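Local coordinates for protein putative hydrogenase (Pyrococcus furiosus, PDB 3LYU) that probably acts as an electron-transferring oxidoreductase that binds FAD and a [2Fe-2S] cluster when full length, this chain being one alpha/beta domain of it, at residues E32-P35 with I36-W40; L85-M88 with K89-S92; K98-E101 with L102-E106; G115-G118 with D119-V123. All coordinates share one frame; numbering follows the deposited sequence.

In the fold
From the N terminus, contact 1 comes first, on helix 29-42, the crossover between strands 20-26 and 46-54. Contacts 2 and 3 follow on helix 84-104, their centres about 20 Å apart, and contact 4 lies where strand 110-114 passes into helix 117-130. Each joins consecutive residues, so none closes a long loop, and the four run in series without nesting or crossing. Contact 1 lies on the opposite side of the chain's centre from the other three. Contacts 2 and 4 touch: Ser92 OG lies 2.8 Å from Asp119 OD1, a probable hydrogen bond tying the two helices. All four contacts flank a five-stranded parallel sheet of order 3-2-1-4-5, as in ferredoxin reductase-like nucleotide domains.

Contact 1 (E32-P35 with I36-W40); sequences EVYP and IAKAW
Ile36 is buried on helix 29-42, where its CG1 rests 3.6 Å from Glu32 O one turn back, while its CG2 sits over one face of the Trp40 indole, toward the rim. Beyond the segments Ile36 meets Phe112 of strand 110-114 and Met15 of the second subunit, whose Ile43 packs on Pro35. Pro35 has no N-H to give, and the helix kinks where its bond to the preceding turn is missing. Backbone bonds continue across the proline: Ala37 N to Val33 O is 2.7 Å and almost straight (172°), Lys38 N to Tyr34 O is 2.9 Å, and Ala39 N to Pro35 O is weak at 3.3 Å. Tyr34 and Lys38 lie side by side, one turn apart and pointing the same way. With CG of Lys38 opposite its backbone N (chi1 -172°) and the rest of the chain extended, the methylenes run beside the phenol end, and Lys38 CD comes obliquely to 4.1 Å from Tyr34 CZ. An alanine in place of Lys38 is likely to leave the phenol without this aliphatic neighbour and Glu42 of the second subunit without its packing partner. The chemistry is thus mostly apolar contact laid over a backbone ladder: Lys38 gives its methylenes to the phenol, while Lys38 NZ stays 3.8 Å from Tyr34 OH, too far for a hydrogen bond.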
ATOM      1  N   GLU B  32      -9.964  13.673 -14.029  1.00 33.44           N
ATOM      2  CA  GLU B  32      -9.969  12.464 -13.224  1.00 36.91           C
ATOM      3  C   GLU B  32     -11.079  12.429 -12.172  1.00 36.71           C
ATOM      4  O   GLU B  32     -11.685  11.387 -11.939  1.00 37.34           O
ATOM      5  CB  GLU B  32      -8.595  12.292 -12.568  1.00 34.58           C
ATOM      6  CG  GLU B  32      -8.395  10.973 -11.859  1.00 40.02           C
ATOM      7  CD  GLU B  32      -6.956  10.738 -11.470  1.00 35.29           C
ATOM      8  OE1 GLU B  32      -6.677   9.714 -10.794  1.00 35.16           O
ATOM      9  OE2 GLU B  32      -6.102  11.576 -11.845  1.00 39.20           O
ATOM     10  N   VAL B  33     -11.351  13.556 -11.532  1.00 40.96           N
ATOM     11  CA  VAL B  33     -12.408  13.573 -10.526  1.00 38.72           C
ATOM     12  C   VAL B  33     -13.780  13.425 -11.182  1.00 39.81           C
ATOM     13  O   VAL B  33     -14.729  12.961 -10.554  1.00 36.83           O
ATOM     14  CB  VAL B  33     -12.360  14.876  -9.628  1.00 42.99           C
ATOM     15  CG1 VAL B  33     -11.604  15.981 -10.318  1.00 37.86           C
ATOM     16  CG2 VAL B  33     -13.769  15.359  -9.306  1.00 35.71           C
ATOM     17  N   TYR B  34     -13.885  13.789 -12.455  1.00 40.30           N
ATOM     18  CA  TYR B  34     -15.165  13.680 -13.141  1.00 36.60           C
ATOM     19  C   TYR B  34     -15.815  12.312 -12.974  1.00 36.25           C
ATOM     20  O   TYR B  34     -16.859  12.204 -12.329  1.00 40.24           O
ATOM     21  CB  TYR B  34     -15.019  14.011 -14.626  1.00 41.05           C
ATOM     22  CG  TYR B  34     -16.283  13.756 -15.420  1.00 41.42           C
ATOM     23  CD1 TYR B  34     -17.530  14.231 -14.975  1.00 40.75           C
ATOM     24  CD2 TYR B  34     -16.235  13.063 -16.630  1.00 39.38           C
ATOM     25  CE1 TYR B  34     -18.695  14.019 -15.721  1.00 34.57           C
ATOM     26  CE2 TYR B  34     -17.390  12.852 -17.384  1.00 39.04           C
ATOM     27  CZ  TYR B  34     -18.614  13.329 -16.929  1.00 37.37           C
ATOM     28  OH  TYR B  34     -19.740  13.121 -17.691  1.00 37.23           O
ATOM     29  N   PRO B  35     -15.217  11.250 -13.545  1.00 34.87           N
ATOM     30  CA  PRO B  35     -15.819   9.919 -13.399  1.00 32.17           C
ATOM     31  C   PRO B  35     -16.027   9.466 -11.949  1.00 26.37           C
ATOM     32  O   PRO B  35     -16.909   8.677 -11.653  1.00 24.58           O
ATOM     33  CB  PRO B  35     -14.861   9.019 -14.170  1.00 27.74           C
ATOM     34  CG  PRO B  35     -13.560   9.765 -14.106  1.00 24.32           C
ATOM     35  CD  PRO B  35     -13.982  11.173 -14.342  1.00 31.50           C
ATOM     36  N   ILE B  36     -15.219   9.985 -11.046  1.00 31.42           N
ATOM     37  CA  ILE B  36     -15.346   9.644  -9.645  1.00 33.71           C
ATOM     38  C   ILE B  36     -16.576  10.296  -9.026  1.00 35.79           C
ATOM     39  O   ILE B  36     -17.368   9.633  -8.354  1.00 37.58           O
ATOM     40  CB  ILE B  36     -14.106  10.094  -8.863  1.00 31.33           C
ATOM     41  CG1 ILE B  36     -12.895   9.287  -9.328  1.00 30.24           C
ATOM     42  CG2 ILE B  36     -14.336   9.935  -7.380  1.00 35.01           C
ATOM     43  CD1 ILE B  36     -11.609   9.599  -8.575  1.00 46.00           C
ATOM     44  N   ALA B  37     -16.722  11.602  -9.248  1.00 35.99           N
ATOM     45  CA  ALA B  37     -17.846  12.374  -8.716  1.00 37.23           C
ATOM     46  C   ALA B  37     -19.168  11.919  -9.329  1.00 37.01           C
ATOM     47  O   ALA B  37     -20.206  11.935  -8.682  1.00 40.84           O
ATOM     48  CB  ALA B  37     -17.625  13.862  -8.987  1.00 32.59           C
ATOM     49  N   LYS B  38     -19.119  11.511 -10.587  1.00 39.34           N
ATOM     50  CA  LYS B  38     -20.306  11.058 -11.287  1.00 41.22           C
ATOM     51  C   LYS B  38     -20.856   9.813 -10.613  1.00 38.34           C
ATOM     52  O   LYS B  38     -22.055   9.702 -10.366  1.00 40.50           O
ATOM     53  CB  LYS B  38     -19.958  10.767 -12.738  1.00 38.91           C
ATOM     54  CG  LYS B  38     -21.141  10.481 -13.623  1.00 41.15           C
ATOM     55  CD  LYS B  38     -20.680  10.338 -15.052  1.00 45.51           C
ATOM     56  CE  LYS B  38     -21.828  10.013 -15.980  1.00 46.80           C
ATOM     57  NZ  LYS B  38     -21.314   9.724 -17.355  1.00 41.80           N
ATOM     58  N   ALA B  39     -19.959   8.885 -10.297  1.00 36.48           N
ATOM     59  CA  ALA B  39     -20.316   7.627  -9.646  1.00 37.19           C
ATOM     60  C   ALA B  39     -20.766   7.806  -8.192  1.00 39.50           C
ATOM     61  O   ALA B  39     -21.599   7.048  -7.698  1.00 38.80           O
ATOM     62  CB  ALA B  39     -19.153   6.682  -9.708  1.00 32.63           C
ATOM     63  N   TRP B  40     -20.212   8.795  -7.497  1.00 42.73           N
ATOM     64  CA  TRP B  40     -20.616   9.027  -6.115  1.00 41.62           C
ATOM     65  C   TRP B  40     -22.030   9.583  -6.047  1.00 44.66           C
ATOM     66  O   TRP B  40     -22.777   9.266  -5.133  1.00 47.18           O
ATOM     67  CB  TRP B  40     -19.663   9.991  -5.416  1.00 33.47           C
ATOM     68  CG  TRP B  40     -18.474   9.322  -4.806  1.00 31.11           C
ATOM     69  CD1 TRP B  40     -18.386   8.018  -4.387  1.00 29.26           C
ATOM     70  CD2 TRP B  40     -17.232   9.939  -4.443  1.00 28.82           C
ATOM     71  NE1 TRP B  40     -17.168   7.789  -3.783  1.00 27.69           N
ATOM     72  CE2 TRP B  40     -16.442   8.950  -3.801  1.00 28.57           C
ATOM     73  CE3 TRP B  40     -16.710  11.237  -4.590  1.00 35.99           C
ATOM     74  CZ2 TRP B  40     -15.159   9.216  -3.304  1.00 33.91           C
ATOM     75  CZ3 TRP B  40     -15.433  11.503  -4.094  1.00 34.64           C
ATOM     76  CH2 TRP B  40     -14.671  10.491  -3.456  1.00 35.44           C
TER

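Contact 2 (L85-M88 with K89-S92); sequences LANM and KNVS
The first half of helix 84-104, the long helix between strands 70-76 and 110-114, brings Met88 (selenomethionine) against Ser92 and Asn87 against Asn90. Ser92 N gives Met88 O a 2.8 Å hydrogen bond, and Ser92 OG stands 3.2 Å from that same carbonyl oxygen, its hydroxyl beside the backbone N (chi1 -66°). The stronger partner of this hydroxyl is Asp119. One turn back, Lys89 N reaches Leu85 O at 3.2 Å. Asn87 O is approached differently: Asn90 N, 3.1 Å away, comes in from above the carbonyl plane, and the bond from Val91 N is weak. Asn90 folds back over the preceding turn, with Asn90 CB 3.3 Å from Asn87 O and Asn90 ND2 3.6 Å from Ala86 O. A leucine in its place has no amide, and is likely to leave the carbonyl oxygens of Ala86 and Asn87 without this polar side chain beside them. Val91 faces the sheet, touching Val52, Phe54 and Val76, whereas Leu85 and Met88 pack on a third subunit. A crossover helix with one side on the sheet is characteristic of Rossmann-like parallel alpha/beta domains.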
ATOM      1  N   LEU B  85       4.879  30.524 -12.252  1.00 52.64           N
ATOM      2  CA  LEU B  85       4.838  30.352 -10.808  1.00 50.78           C
ATOM      3  C   LEU B  85       3.977  31.442 -10.160  1.00 49.98           C
ATOM      4  O   LEU B  85       3.152  31.168  -9.290  1.00 51.50           O
ATOM      5  CB  LEU B  85       6.258  30.421 -10.255  1.00 53.03           C
ATOM      6  CG  LEU B  85       6.383  30.259  -8.742  1.00 51.29           C
ATOM      7  CD1 LEU B  85       5.943  28.848  -8.356  1.00 55.22           C
ATOM      8  CD2 LEU B  85       7.832  30.520  -8.308  1.00 51.76           C
ATOM      9  N   ALA B  86       4.187  32.679 -10.595  1.00 48.27           N
ATOM     10  CA  ALA B  86       3.447  33.811 -10.082  1.00 50.12           C
ATOM     11  C   ALA B  86       1.960  33.643 -10.343  1.00 49.76           C
ATOM     12  O   ALA B  86       1.140  34.103  -9.552  1.00 48.52           O
ATOM     13  CB  ALA B  86       3.944  35.083 -10.729  1.00 51.02           C
ATOM     14  N   ASN B  87       1.621  32.981 -11.449  1.00 48.36           N
ATOM     15  CA  ASN B  87       0.223  32.746 -11.831  1.00 49.52           C
ATOM     16  C   ASN B  87      -0.449  31.615 -11.059  1.00 48.69           C
ATOM     17  O   ASN B  87      -1.639  31.690 -10.755  1.00 50.04           O
ATOM     18  CB  ASN B  87       0.116  32.450 -13.332  1.00 47.13           C
ATOM     19  CG  ASN B  87       0.507  33.637 -14.191  1.00 47.83           C
ATOM     20  OD1 ASN B  87       1.631  33.719 -14.681  1.00 44.42           O
ATOM     21  ND2 ASN B  87      -0.418  34.574 -14.365  1.00 52.23           N
HETATM   22  N   MSE B  88       0.307  30.567 -10.757  1.00 46.40           N
HETATM   23  CA  MSE B  88      -0.238  29.442 -10.022  1.00 46.56           C
HETATM   24  C   MSE B  88      -0.578  29.895  -8.621  1.00 46.56           C
HETATM   25  O   MSE B  88      -1.505  29.381  -7.998  1.00 47.02           O
HETATM   26  CB  MSE B  88       0.781  28.319  -9.957  1.00 48.02           C
HETATM   27  CG  MSE B  88       1.168  27.768 -11.316  1.00 51.71           C
HETATM   28 SE   MSE B  88       2.279  26.201 -11.166  1.00 52.86          SE
HETATM   29  CE  MSE B  88       1.023  24.978 -10.388  1.00 55.89           C
ATOM     30  N   LYS B  89       0.192  30.864  -8.133  1.00 47.34           N
ATOM     31  CA  LYS B  89       0.004  31.422  -6.803  1.00 46.90           C
ATOM     32  C   LYS B  89      -1.415  31.981  -6.685  1.00 47.03           C
ATOM     33  O   LYS B  89      -2.028  31.931  -5.617  1.00 45.98           O
ATOM     34  CB  LYS B  89       1.042  32.518  -6.567  1.00 51.84           C
ATOM     35  CG  LYS B  89       1.124  33.057  -5.150  1.00 58.38           C
ATOM     36  CD  LYS B  89       1.725  32.058  -4.179  1.00 56.34           C
ATOM     37  CE  LYS B  89       0.718  30.986  -3.778  1.00 58.23           C
ATOM     38  NZ  LYS B  89       1.291  29.998  -2.814  1.00 58.78           N
ATOM     39  N   ASN B  90      -1.934  32.491  -7.800  1.00 47.36           N
ATOM     40  CA  ASN B  90      -3.279  33.044  -7.836  1.00 46.60           C
ATOM     41  C   ASN B  90      -4.317  31.942  -7.756  1.00 46.43           C
ATOM     42  O   ASN B  90      -5.354  32.105  -7.116  1.00 48.09           O
ATOM     43  CB  ASN B  90      -3.507  33.850  -9.115  1.00 48.84           C
ATOM     44  CG  ASN B  90      -2.596  35.067  -9.220  1.00 52.76           C
ATOM     45  OD1 ASN B  90      -2.348  35.764  -8.234  1.00 52.80           O
ATOM     46  ND2 ASN B  90      -2.109  35.336 -10.426  1.00 53.88           N
ATOM     47  N   VAL B  91      -4.042  30.826  -8.422  1.00 43.65           N
ATOM     48  CA  VAL B  91      -4.960  29.690  -8.402  1.00 43.40           C
ATOM     49  C   VAL B  91      -4.946  29.070  -7.011  1.00 42.63           C
ATOM     50  O   VAL B  91      -5.978  28.635  -6.507  1.00 36.30           O
ATOM     51  CB  VAL B  91      -4.565  28.607  -9.424  1.00 42.30           C
ATOM     52  CG1 VAL B  91      -5.548  27.466  -9.354  1.00 33.61           C
ATOM     53  CG2 VAL B  91      -4.554  29.186 -10.827  1.00 46.90           C
ATOM     54  N   SER B  92      -3.768  29.025  -6.402  1.00 43.28           N
ATOM     55  CA  SER B  92      -3.634  28.489  -5.056  1.00 45.91           C
ATOM     56  C   SER B  92      -4.463  29.339  -4.085  1.00 49.15           C
ATOM     57  O   SER B  92      -5.127  28.816  -3.196  1.00 46.35           O
ATOM     58  CB  SER B  92      -2.169  28.504  -4.624  1.00 42.48           C
ATOM     59  OG  SER B  92      -1.383  27.614  -5.388  1.00 50.11           O
TER

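Contact 3 (K98-E101 with L102-E106); sequences KVRE and LLESE
Val99 and Leu103 pack side by side on the sheet-facing side of helix 84-104, near its C-terminal end in this parallel alpha/beta domain. Val99 CG1 meets Leu103 CD1 at 3.8 Å, and both residues press on Val126 of helix 117-130 and on strand 20-26. Leu103 N bonds to Val99 O at 2.9 Å, nearly end-on to the carbonyl. Leu102 is buried alongside: CG sits beside its backbone N (chi1 -76°), which places Leu102 CG 3.2 Å from Lys98 O and 4.1 Å from Lys98 CD. The lysine chain crosses this leucine through CD, then bends on to a salt bridge between its NZ and Glu74; the ion pair with Glu101 is long. This part is close-packed and mostly apolar, made of Val99, Leu102, Leu103 and the lysine's methylenes. The other flank is looser and more open to solvent, carrying Arg100, Glu101 and Glu104. Glu104 N still bonds to Arg100 O at 2.9 Å, yet the side chains meet only through the arginine's methylenes. Past them the guanidinium leads toward Glu129 and Tyr130, to which Arg100 NH1 makes weak contacts. Arg100 and Glu104 cross obliquely, guanidinium and carboxylate planes 66° apart, with Arg100 CD 3.4 Å from Glu104 OE1 while Arg100 NE remains 4.6 Å from that oxygen.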
ATOM      1  N   LYS B  98     -12.119  29.785  -1.805  1.00 46.82           N
ATOM      2  CA  LYS B  98     -13.394  29.148  -2.136  1.00 46.07           C
ATOM      3  C   LYS B  98     -13.743  27.986  -1.213  1.00 44.91           C
ATOM      4  O   LYS B  98     -14.909  27.795  -0.862  1.00 45.81           O
ATOM      5  CB  LYS B  98     -13.399  28.660  -3.589  1.00 41.52           C
ATOM      6  CG  LYS B  98     -14.600  29.158  -4.410  1.00 43.51           C
ATOM      7  CD  LYS B  98     -15.923  29.004  -3.658  1.00 38.11           C
ATOM      8  CE  LYS B  98     -17.123  29.281  -4.544  1.00 38.40           C
ATOM      9  NZ  LYS B  98     -17.052  30.619  -5.187  1.00 42.09           N
ATOM     10  N   VAL B  99     -12.734  27.208  -0.832  1.00 48.99           N
ATOM     11  CA  VAL B  99     -12.930  26.070   0.066  1.00 50.62           C
ATOM     12  C   VAL B  99     -13.287  26.587   1.461  1.00 50.17           C
ATOM     13  O   VAL B  99     -14.264  26.154   2.068  1.00 51.73           O
ATOM     14  CB  VAL B  99     -11.648  25.209   0.138  1.00 50.77           C
ATOM     15  CG1 VAL B  99     -11.792  24.121   1.195  1.00 52.04           C
ATOM     16  CG2 VAL B  99     -11.378  24.590  -1.226  1.00 55.67           C
ATOM     17  N   ARG B 100     -12.473  27.512   1.957  1.00 51.26           N
ATOM     18  CA  ARG B 100     -12.700  28.134   3.249  1.00 52.25           C
ATOM     19  C   ARG B 100     -14.140  28.640   3.268  1.00 50.80           C
ATOM     20  O   ARG B 100     -14.860  28.480   4.245  1.00 50.48           O
ATOM     21  CB  ARG B 100     -11.744  29.313   3.413  1.00 54.17           C
ATOM     22  CG  ARG B 100     -12.054  30.226   4.587  1.00 56.18           C
ATOM     23  CD  ARG B 100     -11.612  29.591   5.883  1.00 58.52           C
ATOM     24  NE  ARG B 100     -10.158  29.521   5.979  1.00 59.19           N
ATOM     25  CZ  ARG B 100      -9.508  28.884   6.947  1.00 62.08           C
ATOM     26  NH1 ARG B 100     -10.178  28.254   7.906  1.00 62.90           N
ATOM     27  NH2 ARG B 100      -8.184  28.888   6.961  1.00 62.65           N
ATOM     28  N   GLU B 101     -14.543  29.251   2.165  1.00 49.88           N
ATOM     29  CA  GLU B 101     -15.878  29.804   2.010  1.00 53.68           C
ATOM     30  C   GLU B 101     -16.992  28.754   1.971  1.00 53.57           C
ATOM     31  O   GLU B 101     -18.102  29.001   2.441  1.00 57.71           O
ATOM     32  CB  GLU B 101     -15.916  30.649   0.737  1.00 57.48           C
ATOM     33  CG  GLU B 101     -17.307  30.891   0.178  1.00 60.83           C
ATOM     34  CD  GLU B 101     -17.273  31.602  -1.165  1.00 63.40           C
ATOM     35  OE1 GLU B 101     -18.310  31.620  -1.864  1.00 61.86           O
ATOM     36  OE2 GLU B 101     -16.205  32.149  -1.519  1.00 63.62           O
ATOM     37  N   LEU B 102     -16.700  27.590   1.402  1.00 51.17           N
ATOM     38  CA  LEU B 102     -17.685  26.524   1.302  1.00 50.04           C
ATOM     39  C   LEU B 102     -17.808  25.696   2.570  1.00 49.93           C
ATOM     40  O   LEU B 102     -18.832  25.067   2.804  1.00 47.54           O
ATOM     41  CB  LEU B 102     -17.338  25.601   0.142  1.00 50.26           C
ATOM     42  CG  LEU B 102     -17.645  26.100  -1.267  1.00 45.58           C
ATOM     43  CD1 LEU B 102     -17.016  25.139  -2.265  1.00 49.22           C
ATOM     44  CD2 LEU B 102     -19.152  26.193  -1.474  1.00 47.92           C
ATOM     45  N   LEU B 103     -16.754  25.681   3.373  1.00 53.17           N
ATOM     46  CA  LEU B 103     -16.764  24.929   4.618  1.00 55.95           C
ATOM     47  C   LEU B 103     -17.306  25.803   5.737  1.00 60.46           C
ATOM     48  O   LEU B 103     -17.927  25.309   6.681  1.00 61.17           O
ATOM     49  CB  LEU B 103     -15.350  24.464   4.969  1.00 51.56           C
ATOM     50  CG  LEU B 103     -14.855  23.174   4.318  1.00 52.65           C
ATOM     51  CD1 LEU B 103     -15.131  23.203   2.830  1.00 48.48           C
ATOM     52  CD2 LEU B 103     -13.374  23.016   4.602  1.00 50.41           C
ATOM     53  N   GLU B 104     -17.056  27.104   5.620  1.00 64.75           N
ATOM     54  CA  GLU B 104     -17.514  28.083   6.603  1.00 67.09           C
ATOM     55  C   GLU B 104     -18.985  28.347   6.322  1.00 68.95           C
ATOM     56  O   GLU B 104     -19.719  28.835   7.182  1.00 70.51           O
ATOM     57  CB  GLU B 104     -16.707  29.377   6.480  1.00 69.13           C
ATOM     58  CG  GLU B 104     -16.600  30.172   7.770  1.00 73.26           C
ATOM     59  CD  GLU B 104     -15.515  31.243   7.706  1.00 74.91           C
ATOM     60  OE1 GLU B 104     -14.349  30.905   7.406  1.00 75.28           O
ATOM     61  OE2 GLU B 104     -15.827  32.426   7.962  1.00 74.88           O
ATOM     62  N   SER B 105     -19.398  28.020   5.099  1.00 68.68           N
ATOM     63  CA  SER B 105     -20.783  28.172   4.684  1.00 67.42           C
ATOM     64  C   SER B 105     -21.502  26.886   5.102  1.00 68.36           C
ATOM     65  O   SER B 105     -21.765  26.670   6.286  1.00 71.33           O
ATOM     66  CB  SER B 105     -20.875  28.370   3.162  1.00 67.31           C
ATOM     67  OG  SER B 105     -22.217  28.559   2.743  1.00 67.94           O
ATOM     68  N   GLU B 106     -21.794  26.025   4.135  1.00 67.95           N
ATOM     69  CA  GLU B 106     -22.476  24.762   4.404  1.00 67.74           C
ATOM     70  C   GLU B 106     -21.594  23.736   5.128  1.00 67.50           C
ATOM     71  O   GLU B 106     -20.418  23.996   5.410  1.00 67.23           O
ATOM     72  CB  GLU B 106     -22.988  24.190   3.083  1.00 68.92           C
ATOM     73  CG  GLU B 106     -22.012  24.402   1.936  1.00 66.62           C
ATOM     74  CD  GLU B 106     -22.703  24.739   0.629  1.00 68.08           C
ATOM     75  OE1 GLU B 106     -23.471  23.894   0.124  1.00 71.71           O
ATOM     76  OE2 GLU B 106     -22.481  25.850   0.107  1.00 64.88           O
TER

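Contact 4 (G115-G118 with D119-V123); sequences GPVG and DQKQV
Pro116 O takes two backbone hydrogen bonds, from Asp119 N at 3.0 Å and from Gln120 N at 3.1 Å, where the chain leaves strand 110-114 and turns into helix 117-130. The two donors approach differently: Gln120 N lies in the carbonyl plane, whereas Asp119 N stands 56° above it. Gly115 is almost fully extended, and the chain starts to wind only after Pro116; the next link, Lys121 N to Val117 O, is weak. A Gly-Pro pair directly follows this strand, as in ferredoxin reductase-like nucleotide domains, and the unit here is a beta-alpha-beta crossover ending in strand 134-136. Gln120 folds back along the incoming chain. Its CG, set beside the backbone N (chi1 -64°), rests 3.2 Å from Pro116 O, and Gln120 CD follows at 3.5 Å from Gly115 O. Asp119 turns to Ser92 of the neighbouring helix, while its side chain also touches Tyr27 and Met113. Pro116 and Val117 pack on a third subunit. Lys121 first runs past the preceding turn, then extends to a salt bridge with Glu16 of a fourth subunit. Gln122 follows Gly118 by one helical turn, its CG 3.4 Å from Gly118 O. On the lysine's side, Lys121 CG is 3.0 Å from Val117 O, and Lys121 CE comes to 4.5 Å from Val117 CG2.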
ATOM      1  N   GLY B 115      -5.013  17.211  -7.592  1.00 26.46           N
ATOM      2  CA  GLY B 115      -4.318  18.334  -8.187  1.00 24.63           C
ATOM      3  C   GLY B 115      -2.877  18.330  -7.702  1.00 26.90           C
ATOM      4  O   GLY B 115      -2.482  17.397  -6.996  1.00 30.17           O
ATOM      5  N   PRO B 116      -2.058  19.339  -8.052  1.00 29.94           N
ATOM      6  CA  PRO B 116      -0.669  19.323  -7.575  1.00 33.05           C
ATOM      7  C   PRO B 116      -0.602  19.143  -6.072  1.00 36.46           C
ATOM      8  O   PRO B 116      -1.489  19.605  -5.342  1.00 33.63           O
ATOM      9  CB  PRO B 116      -0.099  20.667  -8.052  1.00 33.60           C
ATOM     10  CG  PRO B 116      -1.312  21.505  -8.362  1.00 34.73           C
ATOM     11  CD  PRO B 116      -2.314  20.515  -8.899  1.00 30.29           C
ATOM     12  N   VAL B 117       0.446  18.453  -5.622  1.00 37.76           N
ATOM     13  CA  VAL B 117       0.645  18.149  -4.207  1.00 41.61           C
ATOM     14  C   VAL B 117       0.844  19.398  -3.345  1.00 40.72           C
ATOM     15  O   VAL B 117       0.733  19.354  -2.122  1.00 44.02           O
ATOM     16  CB  VAL B 117       1.830  17.157  -4.032  1.00 40.50           C
ATOM     17  CG1 VAL B 117       3.117  17.797  -4.493  1.00 39.13           C
ATOM     18  CG2 VAL B 117       1.920  16.692  -2.585  1.00 43.29           C
ATOM     19  N   GLY B 118       1.115  20.519  -3.999  1.00 44.92           N
ATOM     20  CA  GLY B 118       1.308  21.763  -3.276  1.00 46.61           C
ATOM     21  C   GLY B 118      -0.008  22.424  -2.920  1.00 47.85           C
ATOM     22  O   GLY B 118      -0.094  23.197  -1.968  1.00 50.45           O
ATOM     23  N   ASP B 119      -1.036  22.123  -3.704  1.00 47.75           N
ATOM     24  CA  ASP B 119      -2.360  22.668  -3.471  1.00 46.97           C
ATOM     25  C   ASP B 119      -3.114  21.719  -2.567  1.00 47.26           C
ATOM     26  O   ASP B 119      -4.003  22.141  -1.830  1.00 45.17           O
ATOM     27  CB  ASP B 119      -3.123  22.830  -4.785  1.00 46.62           C
ATOM     28  CG  ASP B 119      -2.543  23.907  -5.654  1.00 52.36           C
ATOM     29  OD1 ASP B 119      -2.401  25.040  -5.163  1.00 51.71           O
ATOM     30  OD2 ASP B 119      -2.229  23.630  -6.825  1.00 58.61           O
ATOM     31  N   GLN B 120      -2.763  20.436  -2.634  1.00 42.93           N
ATOM     32  CA  GLN B 120      -3.412  19.439  -1.793  1.00 47.57           C
ATOM     33  C   GLN B 120      -3.043  19.716  -0.350  1.00 47.34           C
ATOM     34  O   GLN B 120      -3.827  19.484   0.558  1.00 46.75           O
ATOM     35  CB  GLN B 120      -2.972  18.034  -2.189  1.00 48.76           C
ATOM     36  CG  GLN B 120      -3.383  17.663  -3.584  1.00 49.93           C
ATOM     37  CD  GLN B 120      -3.286  16.193  -3.819  1.00 48.77           C
ATOM     38  OE1 GLN B 120      -2.200  15.623  -3.820  1.00 48.91           O
ATOM     39  NE2 GLN B 120      -4.428  15.557  -4.011  1.00 52.20           N
ATOM     40  N   LYS B 121      -1.837  20.218  -0.148  1.00 48.04           N
ATOM     41  CA  LYS B 121      -1.378  20.557   1.178  1.00 49.40           C
ATOM     42  C   LYS B 121      -2.144  21.773   1.687  1.00 52.81           C
ATOM     43  O   LYS B 121      -2.728  21.736   2.771  1.00 53.26           O
ATOM     44  CB  LYS B 121       0.110  20.881   1.154  1.00 48.66           C
ATOM     45  CG  LYS B 121       1.010  19.701   0.893  1.00 42.91           C
ATOM     46  CD  LYS B 121       2.451  20.140   1.065  1.00 43.34           C
ATOM     47  CE  LYS B 121       3.401  18.969   0.997  1.00 37.99           C
ATOM     48  NZ  LYS B 121       4.806  19.424   1.220  1.00 38.07           N
ATOM     49  N   GLN B 122      -2.139  22.848   0.900  1.00 52.60           N
ATOM     50  CA  GLN B 122      -2.823  24.088   1.282  1.00 51.12           C
ATOM     51  C   GLN B 122      -4.321  23.896   1.516  1.00 51.49           C
ATOM     52  O   GLN B 122      -4.925  24.554   2.366  1.00 51.91           O
ATOM     53  CB  GLN B 122      -2.599  25.168   0.217  1.00 51.07           C
ATOM     54  CG  GLN B 122      -1.156  25.668   0.131  1.00 48.57           C
ATOM     55  CD  GLN B 122      -1.016  26.933  -0.713  1.00 49.56           C
ATOM     56  OE1 GLN B 122      -1.625  27.969  -0.407  1.00 51.78           O
ATOM     57  NE2 GLN B 122      -0.210  26.856  -1.782  1.00 54.54           N
ATOM     58  N   VAL B 123      -4.916  22.993   0.749  1.00 49.73           N
ATOM     59  CA  VAL B 123      -6.332  22.700   0.874  1.00 46.04           C
ATOM     60  C   VAL B 123      -6.567  21.810   2.085  1.00 46.53           C
ATOM     61  O   VAL B 123      -7.630  21.860   2.694  1.00 45.03           O
ATOM     62  CB  VAL B 123      -6.875  21.993  -0.395  1.00 41.09           C
ATOM     63  CG1 VAL B 123      -8.265  21.415  -0.141  1.00 42.11           C
ATOM     64  CG2 VAL B 123      -6.912  22.987  -1.557  1.00 41.39           C
TER